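Long-range contacts in beta-lactamase (Francisella tularensis subsp. tularensis, PDB 3P09), which probably hydrolyses the beta-lactam ring of antibiotics to a substituted beta-amino acid, as a class A beta-lactamase of the serine type: residues Y58-C63 and G256-N261; A121-D126 and K204-N209; I216-P221 and I273-A278. All blocks are in the same frame, centred on the assembly; numbering follows the deposited sequence.

Interaction 1: residues Y58-C63 and G256-N261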
loop_
_atom_site.group_PDB
_atom_site.type_symbol
_atom_site.label_atom_id
_atom_site.label_comp_id
_atom_site.label_asym_id
_atom_site.label_seq_id
_atom_site.Cartn_x
_atom_site.Cartn_y
_atom_site.Cartn_z
ATOM N N TYR A 58 -13.804 -7.676 -4.465
ATOM C CA TYR A 58 -13.938 -6.775 -5.604
ATOM C C TYR A 58 -12.538 -6.271 -5.978
ATOM O O TYR A 58 -11.702 -6.062 -5.097
ATOM C CB TYR A 58 -14.812 -5.591 -5.215
ATOM C CG TYR A 58 -15.297 -4.746 -6.376
ATOM C CD1 TYR A 58 -14.597 -3.610 -6.779
ATOM C CD2 TYR A 58 -16.471 -5.074 -7.057
ATOM C CE1 TYR A 58 -15.056 -2.828 -7.828
ATOM C CE2 TYR A 58 -16.930 -4.305 -8.110
ATOM C CZ TYR A 58 -16.219 -3.186 -8.491
ATOM O OH TYR A 58 -16.673 -2.415 -9.534
ATOM N N HIS A 59 -12.284 -6.080 -7.270
ATOM C CA HIS A 59 -10.968 -5.617 -7.717
ATOM C C HIS A 59 -10.943 -4.098 -7.904
ATOM O O HIS A 59 -11.821 -3.522 -8.556
ATOM C CB HIS A 59 -10.549 -6.318 -9.020
ATOM C CG HIS A 59 -10.177 -7.758 -8.847
ATOM N ND1 HIS A 59 -8.878 -8.207 -8.944
ATOM C CD2 HIS A 59 -10.935 -8.854 -8.606
ATOM C CE1 HIS A 59 -8.850 -9.514 -8.760
ATOM N NE2 HIS A 59 -10.086 -9.932 -8.551
ATOM N N PHE A 60 -9.917 -3.475 -7.323
ATOM C CA PHE A 60 -9.723 -2.036 -7.298
ATOM C C PHE A 60 -8.343 -1.703 -7.881
ATOM O O PHE A 60 -7.385 -2.435 -7.677
ATOM C CB PHE A 60 -9.699 -1.539 -5.840
ATOM C CG PHE A 60 -11.021 -1.659 -5.113
ATOM C CD1 PHE A 60 -11.427 -2.873 -4.571
ATOM C CD2 PHE A 60 -11.835 -0.544 -4.950
ATOM C CE1 PHE A 60 -12.628 -2.984 -3.891
ATOM C CE2 PHE A 60 -13.049 -0.639 -4.273
ATOM C CZ PHE A 60 -13.451 -1.860 -3.743
ATOM N N PRO A 61 -8.224 -0.559 -8.561
ATOM C CA PRO A 61 -6.880 -0.087 -8.940
ATOM C C PRO A 61 -5.941 -0.117 -7.723
ATOM O O PRO A 61 -6.316 0.378 -6.660
ATOM C CB PRO A 61 -7.127 1.368 -9.360
ATOM C CG PRO A 61 -8.565 1.363 -9.854
ATOM C CD PRO A 61 -9.292 0.382 -8.940
ATOM N N ILE A 62 -4.751 -0.688 -7.867
ATOM C CA ILE A 62 -3.822 -0.753 -6.740
ATOM C C ILE A 62 -3.057 0.569 -6.587
ATOM O O ILE A 62 -2.744 0.986 -5.480
ATOM C CB ILE A 62 -2.854 -1.966 -6.855
ATOM C CG1 ILE A 62 -2.099 -2.177 -5.528
ATOM C CG2 ILE A 62 -1.890 -1.808 -8.035
ATOM C CD1 ILE A 62 -1.193 -3.428 -5.526
ATOM N N CYS A 63 -2.780 1.239 -7.700
ATOM C CA CYS A 63 -2.070 2.515 -7.645
ATOM C C CYS A 63 -0.747 2.332 -6.884
ATOM O O CYS A 63 -0.133 1.266 -6.938
ATOM C CB CYS A 63 -2.948 3.586 -6.970
ATOM S SG CYS A 63 -4.677 3.637 -7.571
ATOM N N GLY A 256 -7.195 -2.812 5.218
ATOM C CA GLY A 256 -7.133 -2.259 3.870
ATOM C C GLY A 256 -8.462 -1.610 3.537
ATOM O O GLY A 256 -9.512 -2.212 3.769
ATOM N N ILE A 257 -8.423 -0.379 3.027
ATOM C CA ILE A 257 -9.620 0.306 2.541
ATOM C C ILE A 257 -9.330 0.840 1.142
ATOM O O ILE A 257 -8.417 1.654 0.964
ATOM C CB ILE A 257 -10.018 1.481 3.460
ATOM C CG1 ILE A 257 -10.223 1.001 4.899
ATOM C CG2 ILE A 257 -11.263 2.161 2.928
ATOM C CD1 ILE A 257 -10.531 2.120 5.887
ATOM N N LEU A 258 -10.067 0.344 0.146
ATOM C CA LEU A 258 -9.846 0.737 -1.242
ATOM C C LEU A 258 -11.131 1.372 -1.749
ATOM O O LEU A 258 -12.233 0.941 -1.392
ATOM C CB LEU A 258 -9.480 -0.471 -2.107
ATOM C CG LEU A 258 -8.457 -1.441 -1.476
ATOM C CD1 LEU A 258 -8.193 -2.617 -2.412
ATOM C CD2 LEU A 258 -7.145 -0.768 -1.126
ATOM N N TYR A 259 -11.001 2.407 -2.564
ATOM C CA TYR A 259 -12.187 3.094 -3.058
ATOM C C TYR A 259 -11.989 3.401 -4.528
ATOM O O TYR A 259 -10.911 3.833 -4.923
ATOM C CB TYR A 259 -12.467 4.390 -2.269
ATOM C CG TYR A 259 -13.570 5.195 -2.899
ATOM C CD1 TYR A 259 -14.887 4.775 -2.810
ATOM C CD2 TYR A 259 -13.298 6.362 -3.618
ATOM C CE1 TYR A 259 -15.911 5.489 -3.422
ATOM C CE2 TYR A 259 -14.323 7.089 -4.224
ATOM C CZ TYR A 259 -15.627 6.641 -4.122
ATOM O OH TYR A 259 -16.663 7.339 -4.720
ATOM N N THR A 260 -13.017 3.163 -5.335
ATOM C CA THR A 260 -12.959 3.543 -6.738
ATOM C C THR A 260 -14.360 3.791 -7.276
ATOM O O THR A 260 -15.345 3.245 -6.763
ATOM C CB THR A 260 -12.225 2.467 -7.594
ATOM O OG1 THR A 260 -11.909 3.000 -8.885
ATOM C CG2 THR A 260 -13.069 1.222 -7.750
ATOM N N ASN A 261 -14.450 4.646 -8.287
ATOM C CA ASN A 261 -15.705 4.855 -9.009
ATOM C C ASN A 261 -15.459 4.402 -10.433
ATOM O O ASN A 261 -14.944 5.159 -11.249
ATOM C CB ASN A 261 -16.115 6.339 -8.960
ATOM C CG ASN A 261 -17.426 6.623 -9.688
ATOM O OD1 ASN A 261 -17.967 5.767 -10.395
ATOM N ND2 ASN A 261 -17.929 7.853 -9.533
#
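The ring of Phe60 lies between a neighbour in its own segment and the strand that passes beneath it. Its CG stands anti to the carbonyl carbon (chi1 -68°), so the ring lies against Leu258, with Thr260 N at its edge. Leu258 CB sits over one face, 3.8 Å from the ring centroid and 22° off the normal, a CH-pi contact displaced toward the rim at Phe60 CG. Leu258 CD1 continues the same contact along Phe60 CB and CD1, each 3.9 Å away. The opposite face receives Tyr58 CD1, and Phe60 CD1 in turn lies at the edge of the Tyr58 ring. Along the CD2-CE2 side of the ring, Phe60 CE2 lies 3.4 Å from Leu258 O, while Phe60 CD2 meets Thr260 CG2 at 3.5 Å, the two side chains crossing obliquely. Thr260 turns OG1 anti to its backbone N (chi1 -167°), toward Pro61, whose CD is 3.7 Å from that oxygen; the hydroxyl is hydrogen-bonded to Tyr236 O. No hydrogen bond links the two segments. Strand 60-61 instead pairs antiparallel with strand 175-176, while strand 253-260 runs between strands 38-44 and 239-246 of the five-stranded sheet. Phe60 thus packs on one face of that sheet; on the other, Ile257 and Tyr259 meet helix 271-289.

Interaction 2: residues A121-D126 and K204-N209; sequences AAILSD and KYLQDN. With SO4 (sulfate ion), chain F.
Ser125, at positive phi (77°), ends helix 115-123 in a Schellman motif, Asp126 N bonding to Ala121 O and Ser125 N to Ala122 O, and this turn presents Ser125 OG to sulfate O3, a hydrogen bond of 2.7 Å. Thr230 and Thr232 also hold the ion. One residue before the turn's Leu124, Ile123 pushes a methyl group against the opposing helix: Ile123 CG2, anti to the backbone N, lies 3.4 Å from Tyr205 O, close to the end of helix 196-208. Ile123 CG1 touches Tyr205 CB at 3.8 Å, the two side chains crossing at about a right angle. From there the Tyr205 ring leads away, and its hydroxyl is hydrogen-bonded to Ser116 and Asn119. Leu206 CD2 adds a looser apolar contact to Ile123 CG2 at 4.2 Å. Past the end of helix 115-123, the side chains of Leu124 and Asn209 run antiparallel, Leu124 CD1 lying 3.7 Å from Asn209 CA. At the outer margin, Lys204 NZ forms a salt bridge to the syn side of Asp208 OD1. Ser125 OG makes weak hydrogen bonds to Ser64 and Lys229, and its carbonyl accepts one from Lys67, consistent with the serine beta-lactamase active site: SxxK, the serine at the SDN-loop position (Ser-Asp-Ser here) and a KTG strand.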
loop_
_atom_site.group_PDB
_atom_site.type_symbol
_atom_site.label_atom_id
_atom_site.label_comp_id
_atom_site.label_asym_id
_atom_site.label_seq_id
_atom_site.Cartn_x
_atom_site.Cartn_y
_atom_site.Cartn_z
ATOM N N ALA A 121 12.176 5.777 0.592
ATOM C CA ALA A 121 11.604 6.685 -0.395
ATOM C C ALA A 121 10.355 6.098 -1.057
ATOM O O ALA A 121 9.356 6.802 -1.222
ATOM C CB ALA A 121 12.635 7.012 -1.459
ATOM N N ALA A 122 10.431 4.826 -1.458
ATOM C CA ALA A 122 9.315 4.157 -2.130
ATOM C C ALA A 122 8.084 4.077 -1.235
ATOM O O ALA A 122 6.955 4.283 -1.695
ATOM C CB ALA A 122 9.716 2.757 -2.607
ATOM N N ILE A 123 8.297 3.775 0.042
ATOM C CA ILE A 123 7.178 3.697 0.984
ATOM C C ILE A 123 6.555 5.070 1.207
ATOM O O ILE A 123 5.361 5.191 1.469
ATOM C CB ILE A 123 7.620 3.088 2.321
ATOM C CG1 ILE A 123 8.011 1.617 2.119
ATOM C CG2 ILE A 123 6.527 3.233 3.367
ATOM C CD1 ILE A 123 6.894 0.734 1.515
ATOM N N LEU A 124 7.373 6.107 1.089
ATOM C CA LEU A 124 6.874 7.468 1.099
ATOM C C LEU A 124 6.331 7.867 -0.272
ATOM O O LEU A 124 6.025 9.039 -0.508
ATOM C CB LEU A 124 7.971 8.442 1.537
ATOM C CG LEU A 124 7.957 8.752 3.033
ATOM C CD1 LEU A 124 8.270 7.493 3.853
ATOM C CD2 LEU A 124 8.932 9.872 3.342
ATOM N N SER A 125 6.227 6.883 -1.162
ATOM C CA SER A 125 5.618 7.043 -2.492
ATOM C C SER A 125 6.457 7.760 -3.580
ATOM O O SER A 125 5.929 8.181 -4.621
ATOM C CB SER A 125 4.198 7.639 -2.400
ATOM O OG SER A 125 3.333 6.953 -3.304
ATOM N N ASP A 126 7.758 7.864 -3.347
ATOM C CA ASP A 126 8.702 8.410 -4.327
ATOM C C ASP A 126 8.691 7.521 -5.582
ATOM O O ASP A 126 9.028 6.336 -5.521
ATOM C CB ASP A 126 10.102 8.431 -3.679
ATOM C CG ASP A 126 11.123 9.226 -4.486
ATOM O OD1 ASP A 126 11.369 8.882 -5.665
ATOM O OD2 ASP A 126 11.685 10.193 -3.927
ATOM N N LYS A 204 9.069 -0.381 10.350
ATOM C CA LYS A 204 9.581 0.976 10.533
ATOM C C LYS A 204 9.356 1.862 9.291
ATOM O O LYS A 204 8.973 3.028 9.416
ATOM C CB LYS A 204 11.055 0.953 10.961
ATOM C CG LYS A 204 11.667 2.324 11.271
ATOM C CD LYS A 204 10.882 3.073 12.348
ATOM C CE LYS A 204 11.705 4.188 12.999
ATOM N NZ LYS A 204 12.039 5.302 12.064
ATOM N N TYR A 205 9.580 1.321 8.095
ATOM C CA TYR A 205 9.292 2.094 6.879
ATOM C C TYR A 205 7.836 2.568 6.850
ATOM O O TYR A 205 7.536 3.723 6.529
ATOM C CB TYR A 205 9.484 1.257 5.615
ATOM C CG TYR A 205 10.882 0.817 5.245
ATOM C CD1 TYR A 205 11.974 1.669 5.336
ATOM C CD2 TYR A 205 11.087 -0.467 4.743
ATOM C CE1 TYR A 205 13.260 1.226 4.956
ATOM C CE2 TYR A 205 12.339 -0.911 4.366
ATOM C CZ TYR A 205 13.421 -0.068 4.464
ATOM O OH TYR A 205 14.652 -0.577 4.072
ATOM N N LEU A 206 6.922 1.647 7.121
ATOM C CA LEU A 206 5.495 1.950 7.069
ATOM C C LEU A 206 5.116 3.010 8.099
ATOM O O LEU A 206 4.277 3.886 7.843
ATOM C CB LEU A 206 4.695 0.677 7.325
ATOM C CG LEU A 206 4.696 -0.372 6.213
ATOM C CD1 LEU A 206 3.922 -1.574 6.721
ATOM C CD2 LEU A 206 4.092 0.176 4.917
ATOM N N GLN A 207 5.725 2.917 9.277
ATOM C CA GLN A 207 5.493 3.899 10.328
ATOM C C GLN A 207 6.081 5.274 10.018
ATOM O O GLN A 207 5.595 6.289 10.526
ATOM C CB GLN A 207 6.031 3.387 11.671
ATOM C CG GLN A 207 5.253 2.167 12.203
ATOM C CD GLN A 207 5.811 1.658 13.509
ATOM O OE1 GLN A 207 6.959 1.918 13.840
ATOM N NE2 GLN A 207 4.996 0.929 14.262
ATOM N N ASP A 208 7.129 5.310 9.203
ATOM C CA ASP A 208 7.739 6.579 8.806
ATOM C C ASP A 208 6.928 7.314 7.741
ATOM O O ASP A 208 7.177 8.491 7.468
ATOM C CB ASP A 208 9.151 6.349 8.256
ATOM C CG ASP A 208 10.172 6.088 9.341
ATOM O OD1 ASP A 208 9.856 6.299 10.535
ATOM O OD2 ASP A 208 11.301 5.680 8.986
ATOM N N ASN A 209 5.987 6.621 7.102
ATOM C CA ASN A 209 5.220 7.220 6.015
ATOM C C ASN A 209 4.378 8.415 6.464
ATOM O O ASN A 209 3.772 8.380 7.521
ATOM C CB ASN A 209 4.296 6.186 5.347
ATOM C CG ASN A 209 3.426 6.803 4.266
ATOM O OD1 ASN A 209 2.218 6.544 4.186
ATOM N ND2 ASN A 209 4.031 7.654 3.443
HETATM S S SO4 F . 0.041 8.241 -3.359
HETATM O O1 SO4 F . -0.931 9.265 -3.043
HETATM O O2 SO4 F . -0.200 7.707 -4.695
HETATM O O3 SO4 F . 1.353 8.845 -3.307
HETATM O O4 SO4 F . -0.072 7.158 -2.399
#

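Interaction 3: residues I216-P221 and I273-A278; sequences IAFSMP and IIQQAA
Ser219 OG donates a hydrogen bond of 2.7 Å to Gln275 O, the single hydrogen bond across the contact. The hydroxyl approaches the carbonyl at a C=O...donor angle of 120° but stands 28° out of its plane, so it sits somewhat above the carbonyl plane, off the lone-pair direction. Beside it, the amide of Gln275 stacks on one face of the Phe218 ring. The two planes are only 8° apart; Gln275 CD lies 3.6 Å above the Phe218 ring, offset toward the rim, and Gln275 OE1 is 3.6 Å from Phe218 CE1. Phe218 reaches this position with CG anti to the backbone N, and Gln275 meets it with a chain extended beyond CG. Ala278, one turn further along the helix, takes the inner side: its CB is 3.9 Å from Ser219 CB and equally far from Ile216 CA. Selenomethionine Met220 bends at chi2 and chi3 and so brings CE to 3.4 Å from Ala278 O. In the alpha/beta sandwich of class A beta-lactamases, this places the C-terminal helix 271-289 against the connection between helix 196-208 and strand 225-232. Ile216 and Ile274 reach to strand 253-260, both touching Ile257, and Ile216 also packs on Ile226 and Ala243. Two further polar links set the first shell: Gln275 NE2 donates to Asn214 O, which fixes the turn of the stacked amide, and Ile216 N is held by Asp241 OD2. On the far flank of the helix, Gln276 bonds to Lys34 and Tyr35 of helix 24-35.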
loop_
_atom_site.group_PDB
_atom_site.type_symbol
_atom_site.label_atom_id
_atom_site.label_comp_id
_atom_site.label_asym_id
_atom_site.label_seq_id
_atom_site.Cartn_x
_atom_site.Cartn_y
_atom_site.Cartn_z
ATOM N N ILE A 216 -6.671 6.653 6.770
ATOM C CA ILE A 216 -7.004 5.840 7.948
ATOM C C ILE A 216 -6.580 6.507 9.260
ATOM O O ILE A 216 -7.348 6.541 10.239
ATOM C CB ILE A 216 -6.370 4.437 7.854
ATOM C CG1 ILE A 216 -7.081 3.613 6.770
ATOM C CG2 ILE A 216 -6.427 3.740 9.197
ATOM C CD1 ILE A 216 -6.387 2.294 6.407
ATOM N N ALA A 217 -5.356 7.028 9.282
ATOM C CA ALA A 217 -4.800 7.630 10.487
ATOM C C ALA A 217 -5.697 8.724 11.051
ATOM O O ALA A 217 -5.776 8.912 12.268
ATOM C CB ALA A 217 -3.393 8.181 10.214
ATOM N N PHE A 218 -6.361 9.447 10.154
ATOM C CA PHE A 218 -7.221 10.565 10.517
ATOM C C PHE A 218 -8.318 10.156 11.510
ATOM O O PHE A 218 -8.834 10.986 12.259
ATOM C CB PHE A 218 -7.852 11.114 9.235
ATOM C CG PHE A 218 -8.699 12.341 9.430
ATOM C CD1 PHE A 218 -10.049 12.231 9.720
ATOM C CD2 PHE A 218 -8.151 13.605 9.281
ATOM C CE1 PHE A 218 -10.836 13.366 9.883
ATOM C CE2 PHE A 218 -8.933 14.739 9.444
ATOM C CZ PHE A 218 -10.274 14.615 9.742
ATOM N N SER A 219 -8.672 8.874 11.517
ATOM C CA SER A 219 -9.815 8.418 12.287
ATOM C C SER A 219 -9.460 7.456 13.413
ATOM O O SER A 219 -10.344 7.028 14.155
ATOM C CB SER A 219 -10.849 7.767 11.365
ATOM O OG SER A 219 -11.326 8.703 10.411
HETATM N N MSE A 220 -8.185 7.103 13.523
HETATM C CA MSE A 220 -7.716 6.211 14.577
HETATM C C MSE A 220 -7.669 6.986 15.897
HETATM O O MSE A 220 -7.336 8.174 15.920
HETATM C CB MSE A 220 -6.317 5.643 14.239
HETATM C CG MSE A 220 -6.252 4.469 13.195
HETATM SE SE MSE A 220 -7.681 3.214 13.423
HETATM C CE MSE A 220 -8.911 3.914 12.076
ATOM N N PRO A 221 -8.005 6.320 17.010
ATOM C CA PRO A 221 -7.733 6.964 18.299
ATOM C C PRO A 221 -6.263 7.345 18.373
ATOM O O PRO A 221 -5.407 6.621 17.864
ATOM C CB PRO A 221 -8.055 5.870 19.314
ATOM C CG PRO A 221 -9.031 4.988 18.610
ATOM C CD PRO A 221 -8.583 4.978 17.174
ATOM N N ILE A 273 -14.209 9.644 2.211
ATOM C CA ILE A 273 -14.867 8.358 2.360
ATOM C C ILE A 273 -13.984 7.369 3.131
ATOM O O ILE A 273 -14.482 6.589 3.946
ATOM C CB ILE A 273 -15.327 7.767 1.027
ATOM C CG1 ILE A 273 -16.377 6.683 1.278
ATOM C CG2 ILE A 273 -14.140 7.211 0.218
ATOM C CD1 ILE A 273 -16.908 6.044 0.000
ATOM N N ILE A 274 -12.677 7.415 2.884
ATOM C CA ILE A 274 -11.747 6.612 3.645
ATOM C C ILE A 274 -11.827 7.009 5.128
ATOM O O ILE A 274 -11.874 6.149 6.012
ATOM C CB ILE A 274 -10.283 6.783 3.153
ATOM C CG1 ILE A 274 -10.195 6.620 1.636
ATOM C CG2 ILE A 274 -9.363 5.789 3.860
ATOM C CD1 ILE A 274 -10.552 5.252 1.151
ATOM N N GLN A 275 -11.849 8.308 5.402
ATOM C CA GLN A 275 -11.936 8.759 6.790
ATOM C C GLN A 275 -13.160 8.178 7.477
ATOM O O GLN A 275 -13.096 7.691 8.612
ATOM C CB GLN A 275 -11.988 10.282 6.863
ATOM C CG GLN A 275 -10.758 10.945 6.304
ATOM C CD GLN A 275 -10.935 12.432 6.187
ATOM O OE1 GLN A 275 -12.010 12.957 6.472
ATOM N NE2 GLN A 275 -9.884 13.127 5.764
ATOM N N GLN A 276 -14.285 8.222 6.785
ATOM C CA GLN A 276 -15.536 7.817 7.396
ATOM C C GLN A 276 -15.597 6.299 7.581
ATOM O O GLN A 276 -16.046 5.814 8.622
ATOM C CB GLN A 276 -16.716 8.362 6.587
ATOM C CG GLN A 276 -16.843 9.886 6.700
ATOM C CD GLN A 276 -17.706 10.482 5.605
ATOM O OE1 GLN A 276 -18.798 9.989 5.319
ATOM N NE2 GLN A 276 -17.214 11.543 4.978
ATOM N N ALA A 277 -15.126 5.561 6.581
ATOM C CA ALA A 277 -15.046 4.111 6.688
ATOM C C ALA A 277 -14.135 3.718 7.841
ATOM O O ALA A 277 -14.466 2.826 8.623
ATOM C CB ALA A 277 -14.553 3.496 5.390
ATOM N N ALA A 278 -12.991 4.390 7.950
ATOM C CA ALA A 278 -12.033 4.087 9.018
ATOM C C ALA A 278 -12.612 4.375 10.396
ATOM O O ALA A 278 -12.276 3.710 11.373
ATOM C CB ALA A 278 -10.726 4.864 8.812
#

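In the fold
Interaction 1 uses strand 253-260 and interaction 3 helix 271-289, the next element in the chain. Their centres are 16 Å apart and they touch directly, Tyr259 CE1 meeting Ile273 CD1 at 3.6 Å. They lie on opposite faces of the five-stranded sheet. Interaction 2 belongs to the helical part, across the chain's centre from interaction 1, with centres about 20 Å apart and no touch. Its centre is about 19 Å from that of interaction 3, again without touch. In sequence it falls wholly between the two segments of interaction 1 and closes before interaction 3 opens, whereas those of interactions 1 and 3 alternate. The chain thus passes from sheet to helices and back, with the probable active site between these two parts.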